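Local coordinates for protein kinase A regulatory subunit, putative (Trypanosoma cruzi, PDB 6FTF) that binds the nucleoside analogue 7-cyano-7-deazainosine in each of two cyclic nucleotide-binding domains and is probably the regulatory subunit of a cAMP-independent protein kinase A, at residues V44-F48 with Q176-S182; A75-T79 with T118-A122; C80-Y84 with A108-L114. One frame throughout, in Å; residues are numbered along the deposited sequence. Where two conformers were deposited one is given.

In the fold
The three contacts are nested along the chain: interaction 3 (80-84 with 108-114) lies inside the loop closed by interaction 2 (75-79 with 118-122), and both lie inside that closed by interaction 1 (44-48 with 176-182). Interactions 2 and 3 have centres 10 Å apart, share the first cyclic nucleotide-binding domain and both touch the same 7-cyano-7-deazainosine, with V121 N probably hydrogen-bonded to E113. Interaction 1 is 16 Å from interaction 3, centre to centre, and meets it where L45 packs on L83, A108 and E111. It joins the helices around 44-48 to the start of strand 181-186, so the contacts at the pocket touch, through L45 and F46, the loop that packs there.

Interaction 1 of 3, residues V44-F48 with Q176-S182; sequences VLFSF and QLADALS
V44 lies in the 3-10 link between helices 30-42 and 51-60, which together form the N3A motif of cyclic nucleotide-binding domains, and packs on the end part of helix 171-178 at Q176 and on the type I turn A178-L181, which leads into strand 181-186, at D179 and A180. With CG1 beside the backbone N and opposite the carbonyl carbon (chi1 -56°), both methyls meet the other segment: CG2 lies 3.6 Å from D179 CB and near the carbonyl oxygen of Q176, while CG1 rests 3.9 Å from A180 CB. A branched, compact residue suits this buried place, and alanine lets S47 come close, OG reaching 3.5 Å from A180 CA. The hydroxyl of S47 turns back to V44 O (2.8 Å), its OG tilted 32° from the carbonyl plane. V44 O also accepts a hydrogen from a water that donates to D179 O at 2.7 Å, so this water bridges the segments. The aspartate side chain crosses V44 at about a right angle, and its OD2 forms a salt bridge with R153. F48, although exposed, has a broad, flat ring that can lie along the backbone of D179 to S182, its edge near D179 O (CE2 at 3.5 Å) and its CZ 3.4 Å from L181 O. Around this core, helix 264-268 covers V44 with M266 and C267, Y156 of helix 149-160 meets A178 and L181, and L259 of strand 254-260 backs A180.

Interaction 2 of 3, residues A75-T79 with T118-A122; sequences AGQTT and TPVVA. With 7CI (7-cyano-7-deazainosine), chain F.
G76 and V120 form the tight centre of this contact, where two loop segments run nearly antiparallel. G76 N donates to V120 O (2.8 Å, N-H...O angle 172°), and V120 N donates in return to Q77 O, 3.0 Å away and in the carbonyl plane of Q77. Two nearly straight backbone bonds thus tie the loops together in the manner of a short antiparallel pairing, although neither segment is regular. Glycine suits position 76 because its positive phi of 98° would press a side chain against the preceding carbonyl. V120, a buried residue, spreads its branches: CG1, anti to the backbone N (chi1 175°), lies over the backbone of A75, whereas CG2 packs 3.9 Å from Q77 CB. The CA of A75 adds a CH...O contact to V120 O.

Toward solvent the packing thins. T78 and P119 lie side by side and point the same way, meeting through T78 CG2 and P119 CG at 4.0 Å; both residues are exposed, and the rigid proline ring offers the threonine methyl an apolar flank. V121 and A122, farther along the same loop, reach the nucleoside. A122 N donates to the hydroxyl O4 of 7-cyano-7-deazainosine at 3.0 Å, and V121 CG1 approaches the cyano nitrogen N4 at 3.4 Å, while V121 N is engaged by E113. Such a loop, following the short helix 111-116 and leading into strand 123-126, is the closing part of the phosphate-binding cassette of cyclic nucleotide-binding domains.

Interaction 3 of 3, residues C80-Y84 with A108-L114; sequences CNKLY and AVGELEL. With 7CI (7-cyano-7-deazainosine), chain F.
L83 is the apolar hub between strand 82-86 and helix 111-116. Its CB touches L114 CD1 at 3.7 Å, and with CG anti to the backbone N (chi1 -180°) its CD1 reaches A108 CB and E111 CB, under the additional cover of F46 and Y141. Beside it, Y84 CB packs on V109 CG2, with V109 O in plane at the tyrosine ring's edge. These two residues form an antiparallel hydrogen-bonded pair: Y84 N to V109 O and V109 N to Y84 O, each 2.9 Å. Next comes G110, the N-cap of the helix; glycine suits it, since at phi 102° a CB would press on the carbonyl before it and on K82 O. A water donates to K82 O and to G110 O. G110 N donates to the ligand hydroxyl O3 at 2.9 Å. Two glutamates complete the polar edge, buried against the ligand: E111 OE2 accepts from O2 (2.7 Å) while Y172 holds OE1, and E113, bent at chi2 (71°), takes O3 on OE1 and O4 on OE2. Strand end, N-cap glycine and short helix together make the ribose-binding part of the phosphate-binding cassette, here gripping a nucleoside by its sugar hydroxyls.

Interaction 1 of 3, residues V44-F48 with Q176-S182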
ATOM      1  N   VAL A  44       3.531  -0.439   3.537  1.00  8.48           N
ATOM      2  CA  VAL A  44       2.336   0.224   4.045  1.00  8.33           C
ATOM      3  C   VAL A  44       2.427   0.643   5.506  1.00  8.28           C
ATOM      4  O   VAL A  44       1.657   1.517   5.927  1.00  8.78           O
ATOM      5  CB  VAL A  44       1.070  -0.624   3.833  1.00 10.79           C
ATOM      6  CG1 VAL A  44       0.899  -0.979   2.375  1.00 12.58           C
ATOM      7  CG2 VAL A  44       1.077  -1.854   4.741  1.00 10.50           C
ATOM      8  N   LEU A  45       3.307   0.044   6.307  1.00  8.31           N
ATOM      9  CA  LEU A  45       3.386   0.412   7.718  1.00  8.57           C
ATOM     10  C   LEU A  45       3.888   1.828   7.927  1.00  8.85           C
ATOM     11  O   LEU A  45       3.717   2.368   9.023  1.00 10.51           O
ATOM     12  CB  LEU A  45       4.321  -0.539   8.460  1.00  9.73           C
ATOM     13  CG  LEU A  45       3.848  -1.983   8.553  1.00 10.05           C
ATOM     14  CD1 LEU A  45       4.955  -2.880   9.067  1.00 12.05           C
ATOM     15  CD2 LEU A  45       2.611  -2.110   9.432  1.00 13.01           C
ATOM     16  N   PHE A  46       4.497   2.434   6.912  1.00  8.22           N
ATOM     17  CA  PHE A  46       5.100   3.761   7.016  1.00  8.45           C
ATOM     18  C   PHE A  46       4.379   4.790   6.157  1.00  8.49           C
ATOM     19  O   PHE A  46       4.893   5.892   5.958  1.00  9.34           O
ATOM     20  CB  PHE A  46       6.585   3.675   6.653  1.00  8.69           C
ATOM     21  CG  PHE A  46       7.307   2.574   7.382  1.00  8.87           C
ATOM     22  CD1 PHE A  46       7.854   2.772   8.632  1.00  9.19           C
ATOM     23  CD2 PHE A  46       7.381   1.322   6.826  1.00  9.40           C
ATOM     24  CE1 PHE A  46       8.486   1.736   9.294  1.00 10.66           C
ATOM     25  CE2 PHE A  46       8.010   0.281   7.483  1.00 10.53           C
ATOM     26  CZ  PHE A  46       8.552   0.487   8.712  1.00 10.25           C
ATOM     27  N   SER A  47       3.171   4.465   5.696  1.00  8.01           N
ATOM     28  CA  SER A  47       2.496   5.216   4.645  1.00  8.61           C
ATOM     29  C   SER A  47       2.342   6.695   4.962  1.00  9.48           C
ATOM     30  O   SER A  47       2.387   7.524   4.042  1.00 11.28           O
ATOM     31  CB  SER A  47       1.101   4.649   4.391  1.00  8.78           C
ATOM     32  OG  SER A  47       1.166   3.342   3.884  1.00 10.28           O
ATOM     33  N   PHE A  48       2.043   7.043   6.208  1.00  9.12           N
ATOM     34  CA  PHE A  48       1.702   8.418   6.548  1.00 10.53           C
ATOM     35  C   PHE A  48       2.807   9.143   7.310  1.00 11.19           C
ATOM     36  O   PHE A  48       2.569  10.216   7.863  1.00 14.38           O
ATOM     37  CB  PHE A  48       0.301   8.480   7.186  1.00 12.74           C
ATOM     38  CG  PHE A  48      -0.768   8.019   6.225  1.00 11.98           C
ATOM     39  CD1 PHE A  48      -1.214   8.868   5.215  1.00 14.92           C
ATOM     40  CD2 PHE A  48      -1.232   6.707   6.238  1.00 10.65           C
ATOM     41  CE1 PHE A  48      -2.118   8.441   4.273  1.00 15.32           C
ATOM     42  CE2 PHE A  48      -2.144   6.272   5.303  1.00 11.45           C
ATOM     43  CZ  PHE A  48      -2.596   7.137   4.312  1.00 14.18           C
ATOM     44  N   GLN A 176      -3.837  -4.768   5.433  1.00  8.05           N
ATOM     45  CA  GLN A 176      -2.641  -4.213   4.794  1.00  8.39           C
ATOM     46  C   GLN A 176      -3.010  -3.103   3.815  1.00  9.44           C
ATOM     47  O   GLN A 176      -2.314  -2.085   3.727  1.00 10.17           O
ATOM     48  CB  GLN A 176      -1.883  -5.353   4.111  1.00 10.37           C
ATOM     49  CG  GLN A 176      -0.691  -5.034   3.263  1.00 12.56           C
ATOM     50  CD  GLN A 176       0.022  -6.305   2.892  1.00 15.74           C
ATOM     51  OE1 GLN A 176      -0.404  -7.053   1.994  1.00 18.99           O
ATOM     52  NE2 GLN A 176       1.056  -6.602   3.624  1.00 15.63           N
ATOM     53  N   LEU A 177      -4.111  -3.266   3.086  1.00  8.93           N
ATOM     54  CA  LEU A 177      -4.624  -2.183   2.255  1.00  8.49           C
ATOM     55  C   LEU A 177      -5.060  -1.004   3.122  1.00  8.08           C
ATOM     56  O   LEU A 177      -4.741   0.155   2.832  1.00  8.66           O
ATOM     57  CB  LEU A 177      -5.760  -2.717   1.380  1.00  9.27           C
ATOM     58  CG  LEU A 177      -6.520  -1.670   0.589  1.00  9.84           C
ATOM     59  CD1 LEU A 177      -5.640  -0.904  -0.379  1.00 11.36           C
ATOM     60  CD2 LEU A 177      -7.654  -2.334  -0.143  1.00 11.90           C
ATOM     61  N   ALA A 178      -5.817  -1.279   4.186  1.00  7.82           N
ATOM     62  CA  ALA A 178      -6.299  -0.206   5.052  1.00  8.35           C
ATOM     63  C   ALA A 178      -5.150   0.648   5.579  1.00  8.06           C
ATOM     64  O   ALA A 178      -5.301   1.871   5.750  1.00  8.57           O
ATOM     65  CB  ALA A 178      -7.092  -0.775   6.226  1.00  8.10           C
ATOM     66  N   ASP A 179      -4.001   0.021   5.881  1.00  8.18           N
ATOM     67  CA  ASP A 179      -2.837   0.743   6.397  1.00  8.45           C
ATOM     68  C   ASP A 179      -2.404   1.879   5.477  1.00  7.51           C
ATOM     69  O   ASP A 179      -1.765   2.825   5.934  1.00  9.21           O
ATOM     70  CB  ASP A 179      -1.649  -0.222   6.536  1.00  8.48           C
ATOM     71  CG  ASP A 179      -1.725  -1.141   7.743  1.00  8.35           C
ATOM     72  OD1 ASP A 179      -2.276  -0.733   8.792  1.00 10.29           O
ATOM     73  OD2 ASP A 179      -1.198  -2.277   7.642  1.00 10.35           O
ATOM     74  N   ALA A 180      -2.686   1.775   4.183  1.00  7.98           N
ATOM     75  CA  ALA A 180      -2.227   2.724   3.172  1.00  8.64           C
ATOM     76  C   ALA A 180      -3.329   3.662   2.693  1.00  8.33           C
ATOM     77  O   ALA A 180      -3.074   4.481   1.801  1.00 10.06           O
ATOM     78  CB  ALA A 180      -1.617   1.976   1.981  1.00  9.63           C
ATOM     79  N   LEU A 181      -4.533   3.602   3.262  1.00  7.92           N
ATOM     80  CA  LEU A 181      -5.651   4.406   2.781  1.00  7.46           C
ATOM     81  C   LEU A 181      -5.838   5.667   3.609  1.00  8.84           C
ATOM     82  O   LEU A 181      -5.634   5.685   4.825  1.00  8.70           O
ATOM     83  CB  LEU A 181      -6.957   3.614   2.816  1.00  8.96           C
ATOM     84  CG  LEU A 181      -7.051   2.425   1.870  1.00  8.42           C
ATOM     85  CD1 LEU A 181      -8.346   1.679   2.117  1.00  8.93           C
ATOM     86  CD2 LEU A 181      -6.956   2.843   0.430  1.00  9.54           C
ATOM     87  N   SER A 182      -6.267   6.718   2.921  1.00  8.52           N
ATOM     88  CA  SER A 182      -6.808   7.912   3.544  1.00  9.09           C
ATOM     89  C   SER A 182      -8.109   8.241   2.839  1.00  9.45           C
ATOM     90  O   SER A 182      -8.475   7.595   1.864  1.00 10.45           O
ATOM     91  CB  SER A 182      -5.821   9.088   3.488  1.00 10.31           C
ATOM     92  OG  SER A 182      -5.577   9.478   2.153  1.00 13.64           O
TER
HETATM   93  O   HOH W   1       0.162   2.869   7.842  1.00 10.61           O

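Interaction 2 of 3, residues A75-T79 with T118-A122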
ATOM      1  N   ALA A  75       6.649 -19.008  16.706  1.00 15.70           N
ATOM      2  CA  ALA A  75       5.381 -18.887  17.414  1.00 17.85           C
ATOM      3  C   ALA A  75       5.595 -19.070  18.909  1.00 16.39           C
ATOM      4  O   ALA A  75       6.270 -20.014  19.343  1.00 19.22           O
ATOM      5  CB  ALA A  75       4.401 -19.937  16.890  1.00 20.61           C
ATOM      6  N   GLY A  76       5.045 -18.144  19.700  1.00 17.09           N
ATOM      7  CA  GLY A  76       5.113 -18.190  21.148  1.00 19.25           C
ATOM      8  C   GLY A  76       6.199 -17.332  21.771  1.00 20.25           C
ATOM      9  O   GLY A  76       6.140 -17.051  22.975  1.00 21.00           O
ATOM     10  N   GLN A  77       7.192 -16.916  20.991  0.58 18.17           N
ATOM     11  CA  GLN A  77       8.308 -16.173  21.552  0.58 18.18           C
ATOM     12  C   GLN A  77       7.859 -14.830  22.109  0.58 16.81           C
ATOM     13  O   GLN A  77       6.996 -14.152  21.540  0.58 17.88           O
ATOM     14  CB  GLN A  77       9.359 -15.930  20.478  0.58 18.72           C
ATOM     15  CG  GLN A  77      10.250 -17.114  20.210  0.58 18.69           C
ATOM     16  CD  GLN A  77      11.346 -16.781  19.221  0.58 19.34           C
ATOM     17  OE1 GLN A  77      11.116 -16.100  18.221  0.58 18.66           O
ATOM     18  NE2 GLN A  77      12.556 -17.238  19.509  0.58 22.30           N
ATOM     19  N   THR A  78       8.475 -14.444  23.226  1.00 19.44           N
ATOM     20  CA  THR A  78       8.276 -13.142  23.849  1.00 21.22           C
ATOM     21  C   THR A  78       9.532 -12.285  23.800  1.00 19.53           C
ATOM     22  O   THR A  78       9.555 -11.193  24.380  1.00 24.73           O
ATOM     23  CB  THR A  78       7.847 -13.316  25.308  1.00 21.04           C
ATOM     24  OG1 THR A  78       8.896 -13.954  26.046  1.00 25.90           O
ATOM     25  CG2 THR A  78       6.587 -14.152  25.395  1.00 24.34           C
ATOM     26  N   THR A  79      10.573 -12.755  23.119  1.00 18.35           N
ATOM     27  CA  THR A  79      11.883 -12.125  23.108  1.00 17.83           C
ATOM     28  C   THR A  79      12.231 -11.499  21.765  1.00 17.43           C
ATOM     29  O   THR A  79      13.387 -11.121  21.550  1.00 20.46           O
ATOM     30  CB  THR A  79      12.934 -13.173  23.461  1.00 21.13           C
ATOM     31  OG1 THR A  79      12.791 -14.293  22.586  1.00 24.67           O
ATOM     32  CG2 THR A  79      12.756 -13.637  24.888  1.00 29.17           C
ATOM     33  N   THR A 118       1.438  -8.731  21.551  1.00 14.97           N
ATOM     34  CA  THR A 118       1.193 -10.137  21.813  1.00 13.65           C
ATOM     35  C   THR A 118       2.434 -10.943  21.442  1.00 13.77           C
ATOM     36  O   THR A 118       3.239 -10.499  20.611  1.00 13.83           O
ATOM     37  CB  THR A 118      -0.043 -10.584  21.009  1.00 17.76           C
ATOM     38  OG1 THR A 118      -0.549 -11.835  21.500  1.00 19.73           O
ATOM     39  CG2 THR A 118       0.257 -10.664  19.502  1.00 17.79           C
ATOM     40  N   PRO A 119       2.625 -12.113  22.051  1.00 15.19           N
ATOM     41  CA  PRO A 119       3.753 -12.959  21.650  1.00 17.05           C
ATOM     42  C   PRO A 119       3.623 -13.372  20.195  1.00 15.17           C
ATOM     43  O   PRO A 119       2.557 -13.284  19.588  1.00 15.16           O
ATOM     44  CB  PRO A 119       3.644 -14.167  22.590  1.00 19.55           C
ATOM     45  CG  PRO A 119       2.919 -13.657  23.769  1.00 20.19           C
ATOM     46  CD  PRO A 119       1.916 -12.687  23.207  1.00 15.40           C
ATOM     47  N   VAL A 120       4.742 -13.821  19.627  1.00 14.07           N
ATOM     48  CA  VAL A 120       4.781 -14.152  18.208  1.00 13.65           C
ATOM     49  C   VAL A 120       3.652 -15.103  17.853  1.00 13.29           C
ATOM     50  O   VAL A 120       3.510 -16.177  18.446  1.00 14.38           O
ATOM     51  CB  VAL A 120       6.159 -14.723  17.829  1.00 12.60           C
ATOM     52  CG1 VAL A 120       6.158 -15.176  16.387  1.00 13.78           C
ATOM     53  CG2 VAL A 120       7.249 -13.667  18.075  1.00 14.55           C
ATOM     54  N   VAL A 121       2.871 -14.721  16.844  1.00 13.47           N
ATOM     55  CA  VAL A 121       1.699 -15.500  16.460  1.00 15.81           C
ATOM     56  C   VAL A 121       2.073 -16.664  15.550  1.00 15.65           C
ATOM     57  O   VAL A 121       1.554 -17.779  15.704  1.00 19.02           O
ATOM     58  CB  VAL A 121       0.666 -14.568  15.805  1.00 15.80           C
ATOM     59  CG1 VAL A 121      -0.525 -15.347  15.260  1.00 19.81           C
ATOM     60  CG2 VAL A 121       0.197 -13.511  16.805  1.00 17.49           C
ATOM     61  N   ALA A 122       2.948 -16.431  14.577  1.00 13.76           N
ATOM     62  CA  ALA A 122       3.314 -17.433  13.587  1.00 13.86           C
ATOM     63  C   ALA A 122       4.827 -17.491  13.445  1.00 12.79           C
ATOM     64  O   ALA A 122       5.530 -16.503  13.677  1.00 14.30           O
ATOM     65  CB  ALA A 122       2.717 -17.105  12.215  1.00 14.41           C
TER
HETATM   66  C1  7CI F 605       3.268 -12.480   9.812  1.00 11.60           C
HETATM   67  N1  7CI F 605       1.896 -13.077   9.815  1.00 11.23           N
HETATM   68  O1  7CI F 605       4.106 -13.279  10.633  1.00 10.93           O
HETATM   69  C2  7CI F 605       1.111 -13.148   8.738  1.00 11.02           C
HETATM   70  N2  7CI F 605       1.308 -12.696   7.474  1.00 12.11           N
HETATM   71  O2  7CI F 605       4.251 -10.371   9.759  1.00 11.22           O
HETATM   72  C3  7CI F 605       0.326 -12.878   6.575  1.00 11.97           C
HETATM   73  N3  7CI F 605      -0.864 -13.526   6.934  1.00 13.86           N
HETATM   74  O3  7CI F 605       4.183 -10.219  12.370  1.00 10.94           O
HETATM   75  C4  7CI F 605      -1.077 -13.980   8.198  1.00 13.00           C
HETATM   76  N4  7CI F 605      -1.646 -15.386  12.087  1.00 23.08           N
HETATM   77  C5  7CI F 605      -0.085 -13.809   9.164  1.00 12.99           C
HETATM   78  O5  7CI F 605      -2.185 -14.542   8.433  1.00 18.63           O
HETATM   79  C6  7CI F 605       0.053 -14.156  10.562  1.00 13.23           C
HETATM   80  C7  7CI F 605       1.331 -13.679  10.892  1.00 12.93           C
HETATM   81  C8  7CI F 605      -0.876 -14.829  11.395  1.00 17.72           C
HETATM   82  C9  7CI F 605       3.298 -11.136  10.377  1.00 10.24           C
HETATM   83  C10 7CI F 605       3.598 -11.377  11.762  1.00 10.19           C
HETATM   84  C11 7CI F 605       4.623 -12.489  11.682  1.00 10.57           C
HETATM   85  C12 7CI F 605       4.746 -13.347  13.020  1.00 11.42           C
HETATM   86  O4  7CI F 605       3.462 -13.716  13.477  1.00 11.79           O

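Interaction 3 of 3, residues C80-Y84 with A108-L114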
ATOM      1  N   CYS A  80      11.270 -11.395  20.847  1.00 17.11           N
ATOM      2  CA  CYS A  80      11.534 -10.780  19.555  1.00 15.87           C
ATOM      3  C   CYS A  80      11.331  -9.275  19.683  1.00 16.18           C
ATOM      4  O   CYS A  80      12.287  -8.534  19.922  1.00 17.03           O
ATOM      5  CB  CYS A  80      10.626 -11.404  18.496  1.00 15.85           C
ATOM      6  SG  CYS A  80      10.824 -10.639  16.882  1.00 20.33           S
ATOM      7  N   ASN A  81      10.089  -8.815  19.573  1.00 15.41           N
ATOM      8  CA  ASN A  81       9.759  -7.410  19.787  1.00 20.01           C
ATOM      9  C   ASN A  81      10.507  -6.507  18.818  1.00 14.69           C
ATOM     10  O   ASN A  81      10.828  -5.369  19.145  1.00 16.04           O
ATOM     11  CB  ASN A  81      10.050  -6.978  21.226  1.00 26.76           C
ATOM     12  CG  ASN A  81       9.500  -7.948  22.245  1.00 36.25           C
ATOM     13  OD1 ASN A  81       8.306  -8.241  22.249  1.00 39.13           O
ATOM     14  ND2 ASN A  81      10.374  -8.471  23.101  1.00 39.80           N
ATOM     15  N   LYS A  82      10.782  -7.010  17.621  1.00 12.82           N
ATOM     16  CA  LYS A  82      11.479  -6.266  16.582  1.00 11.42           C
ATOM     17  C   LYS A  82      10.669  -6.337  15.298  1.00 10.65           C
ATOM     18  O   LYS A  82       9.921  -7.295  15.076  1.00 12.07           O
ATOM     19  CB  LYS A  82      12.863  -6.860  16.346  1.00 12.57           C
ATOM     20  CG  LYS A  82      13.808  -6.645  17.516  1.00 14.66           C
ATOM     21  CD  LYS A  82      15.127  -7.391  17.332  1.00 16.16           C
ATOM     22  CE  LYS A  82      15.008  -8.853  17.687  1.00 23.22           C
ATOM     23  NZ  LYS A  82      14.990  -9.045  19.171  1.00 32.06           N
ATOM     24  N   LEU A  83      10.820  -5.315  14.462  1.00  9.82           N
ATOM     25  CA  LEU A  83      10.192  -5.248  13.147  1.00  9.67           C
ATOM     26  C   LEU A  83      11.274  -5.445  12.094  1.00  8.98           C
ATOM     27  O   LEU A  83      12.288  -4.751  12.112  1.00 11.15           O
ATOM     28  CB  LEU A  83       9.546  -3.885  12.956  1.00  9.53           C
ATOM     29  CG  LEU A  83       8.833  -3.651  11.626  1.00  9.61           C
ATOM     30  CD1 LEU A  83       7.605  -4.516  11.495  1.00 11.26           C
ATOM     31  CD2 LEU A  83       8.459  -2.170  11.495  1.00 12.50           C
ATOM     32  N   TYR A  84      11.070  -6.384  11.185  1.00  8.70           N
ATOM     33  CA  TYR A  84      12.030  -6.685  10.130  1.00  8.39           C
ATOM     34  C   TYR A  84      11.424  -6.267   8.802  1.00  8.90           C
ATOM     35  O   TYR A  84      10.307  -6.676   8.485  1.00 10.71           O
ATOM     36  CB  TYR A  84      12.297  -8.190  10.056  1.00  9.71           C
ATOM     37  CG  TYR A  84      12.967  -8.746  11.267  1.00 10.58           C
ATOM     38  CD1 TYR A  84      12.262  -9.003  12.421  1.00 11.41           C
ATOM     39  CD2 TYR A  84      14.337  -8.973  11.270  1.00 12.51           C
ATOM     40  CE1 TYR A  84      12.911  -9.507  13.547  1.00 14.86           C
ATOM     41  CE2 TYR A  84      14.986  -9.457  12.365  1.00 14.78           C
ATOM     42  CZ  TYR A  84      14.278  -9.709  13.501  1.00 13.31           C
ATOM     43  OH  TYR A  84      14.964 -10.194  14.598  1.00 18.77           O
ATOM     44  N   ALA A 108       7.232  -6.687   5.522  1.00  8.94           N
ATOM     45  CA  ALA A 108       7.585  -6.654   6.932  1.00  9.79           C
ATOM     46  C   ALA A 108       7.140  -7.920   7.646  1.00  9.83           C
ATOM     47  O   ALA A 108       6.103  -8.510   7.314  1.00 11.27           O
ATOM     48  CB  ALA A 108       6.862  -5.487   7.612  1.00 16.56           C
ATOM     49  N   VAL A 109       7.898  -8.305   8.670  1.00  9.07           N
ATOM     50  CA  VAL A 109       7.452  -9.288   9.649  1.00 10.23           C
ATOM     51  C   VAL A 109       7.687  -8.744  11.048  1.00  9.91           C
ATOM     52  O   VAL A 109       8.659  -8.027  11.311  1.00 10.00           O
ATOM     53  CB  VAL A 109       8.092 -10.688   9.492  1.00 13.31           C
ATOM     54  CG1 VAL A 109       7.603 -11.352   8.208  1.00 13.24           C
ATOM     55  CG2 VAL A 109       9.611 -10.614   9.558  1.00 12.32           C
ATOM     56  N   GLY A 110       6.788  -9.116  11.962  1.00 10.73           N
ATOM     57  CA  GLY A 110       6.838  -8.674  13.340  1.00 10.86           C
ATOM     58  C   GLY A 110       5.858  -7.578  13.673  1.00 10.09           C
ATOM     59  O   GLY A 110       5.741  -7.191  14.843  1.00 10.54           O
ATOM     60  N   GLU A 111       5.147  -7.064  12.676  1.00 11.15           N
ATOM     61  CA  GLU A 111       4.261  -5.938  12.916  1.00 10.97           C
ATOM     62  C   GLU A 111       3.015  -6.332  13.691  1.00 11.87           C
ATOM     63  O   GLU A 111       2.476  -5.512  14.429  1.00 12.11           O
ATOM     64  CB  GLU A 111       3.903  -5.261  11.588  1.00 12.45           C
ATOM     65  CG  GLU A 111       2.737  -5.842  10.811  1.00 12.16           C
ATOM     66  CD  GLU A 111       2.934  -7.239  10.278  1.00 11.49           C
ATOM     67  OE1 GLU A 111       1.882  -7.855   9.936  1.00 11.57           O
ATOM     68  OE2 GLU A 111       4.085  -7.713  10.172  1.00 11.44           O
ATOM     69  N   LEU A 112       2.553  -7.564  13.533  0.71  9.99           N
ATOM     70  CA  LEU A 112       1.366  -8.005  14.253  0.71 12.18           C
ATOM     71  C   LEU A 112       1.609  -7.950  15.755  0.71 11.90           C
ATOM     72  O   LEU A 112       0.773  -7.458  16.528  0.71 13.96           O
ATOM     73  CB  LEU A 112       1.044  -9.428  13.799  0.71 14.06           C
ATOM     74  CG  LEU A 112      -0.271 -10.090  14.180  0.71 13.51           C
ATOM     75  CD1 LEU A 112      -1.454  -9.315  13.672  0.71 14.98           C
ATOM     76  CD2 LEU A 112      -0.295 -11.470  13.571  0.71 13.99           C
ATOM     77  N   GLU A 113       2.783  -8.418  16.172  1.00 11.09           N
ATOM     78  CA  GLU A 113       3.149  -8.453  17.573  1.00 11.03           C
ATOM     79  C   GLU A 113       3.359  -7.057  18.141  1.00 11.81           C
ATOM     80  O   GLU A 113       3.002  -6.797  19.293  1.00 12.92           O
ATOM     81  CB  GLU A 113       4.429  -9.263  17.709  1.00 11.81           C
ATOM     82  CG  GLU A 113       4.252 -10.742  17.404  1.00 12.07           C
ATOM     83  CD  GLU A 113       4.022 -11.095  15.938  1.00 11.35           C
ATOM     84  OE1 GLU A 113       4.443 -10.324  15.031  1.00 11.33           O
ATOM     85  OE2 GLU A 113       3.428 -12.157  15.679  1.00 11.99           O
ATOM     86  N   LEU A 114       3.969  -6.156  17.363  1.00 11.26           N
ATOM     87  CA  LEU A 114       4.215  -4.796  17.837  1.00 11.54           C
ATOM     88  C   LEU A 114       2.942  -3.969  17.882  1.00 12.19           C
ATOM     89  O   LEU A 114       2.738  -3.192  18.818  1.00 13.58           O
ATOM     90  CB  LEU A 114       5.270  -4.125  16.964  1.00 11.76           C
ATOM     91  CG  LEU A 114       6.682  -4.666  17.135  1.00 11.19           C
ATOM     92  CD1 LEU A 114       7.592  -4.128  16.061  1.00 14.97           C
ATOM     93  CD2 LEU A 114       7.209  -4.321  18.497  1.00 17.98           C
TER
HETATM   94  C1  7CI F 605       3.268 -12.480   9.812  1.00 11.60           C
HETATM   95  N1  7CI F 605       1.896 -13.077   9.815  1.00 11.23           N
HETATM   96  O1  7CI F 605       4.106 -13.279  10.633  1.00 10.93           O
HETATM   97  C2  7CI F 605       1.111 -13.148   8.738  1.00 11.02           C
HETATM   98  N2  7CI F 605       1.308 -12.696   7.474  1.00 12.11           N
HETATM   99  O2  7CI F 605       4.251 -10.371   9.759  1.00 11.22           O
HETATM  100  C3  7CI F 605       0.326 -12.878   6.575  1.00 11.97           C
HETATM  101  N3  7CI F 605      -0.864 -13.526   6.934  1.00 13.86           N
HETATM  102  O3  7CI F 605       4.183 -10.219  12.370  1.00 10.94           O
HETATM  103  C4  7CI F 605      -1.077 -13.980   8.198  1.00 13.00           C
HETATM  104  N4  7CI F 605      -1.646 -15.386  12.087  1.00 23.08           N
HETATM  105  C5  7CI F 605      -0.085 -13.809   9.164  1.00 12.99           C
HETATM  106  O5  7CI F 605      -2.185 -14.542   8.433  1.00 18.63           O
HETATM  107  C6  7CI F 605       0.053 -14.156  10.562  1.00 13.23           C
HETATM  108  C7  7CI F 605       1.331 -13.679  10.892  1.00 12.93           C
HETATM  109  C8  7CI F 605      -0.876 -14.829  11.395  1.00 17.72           C
HETATM  110  C9  7CI F 605       3.298 -11.136  10.377  1.00 10.24           C
HETATM  111  C10 7CI F 605       3.598 -11.377  11.762  1.00 10.19           C
HETATM  112  C11 7CI F 605       4.623 -12.489  11.682  1.00 10.57           C
HETATM  113  C12 7CI F 605       4.746 -13.347  13.020  1.00 11.42           C
HETATM  114  O4  7CI F 605       3.462 -13.716  13.477  1.00 11.79           O
HETATM  115  O   HOH W   2       7.704  -8.121  16.592  1.00 14.30           O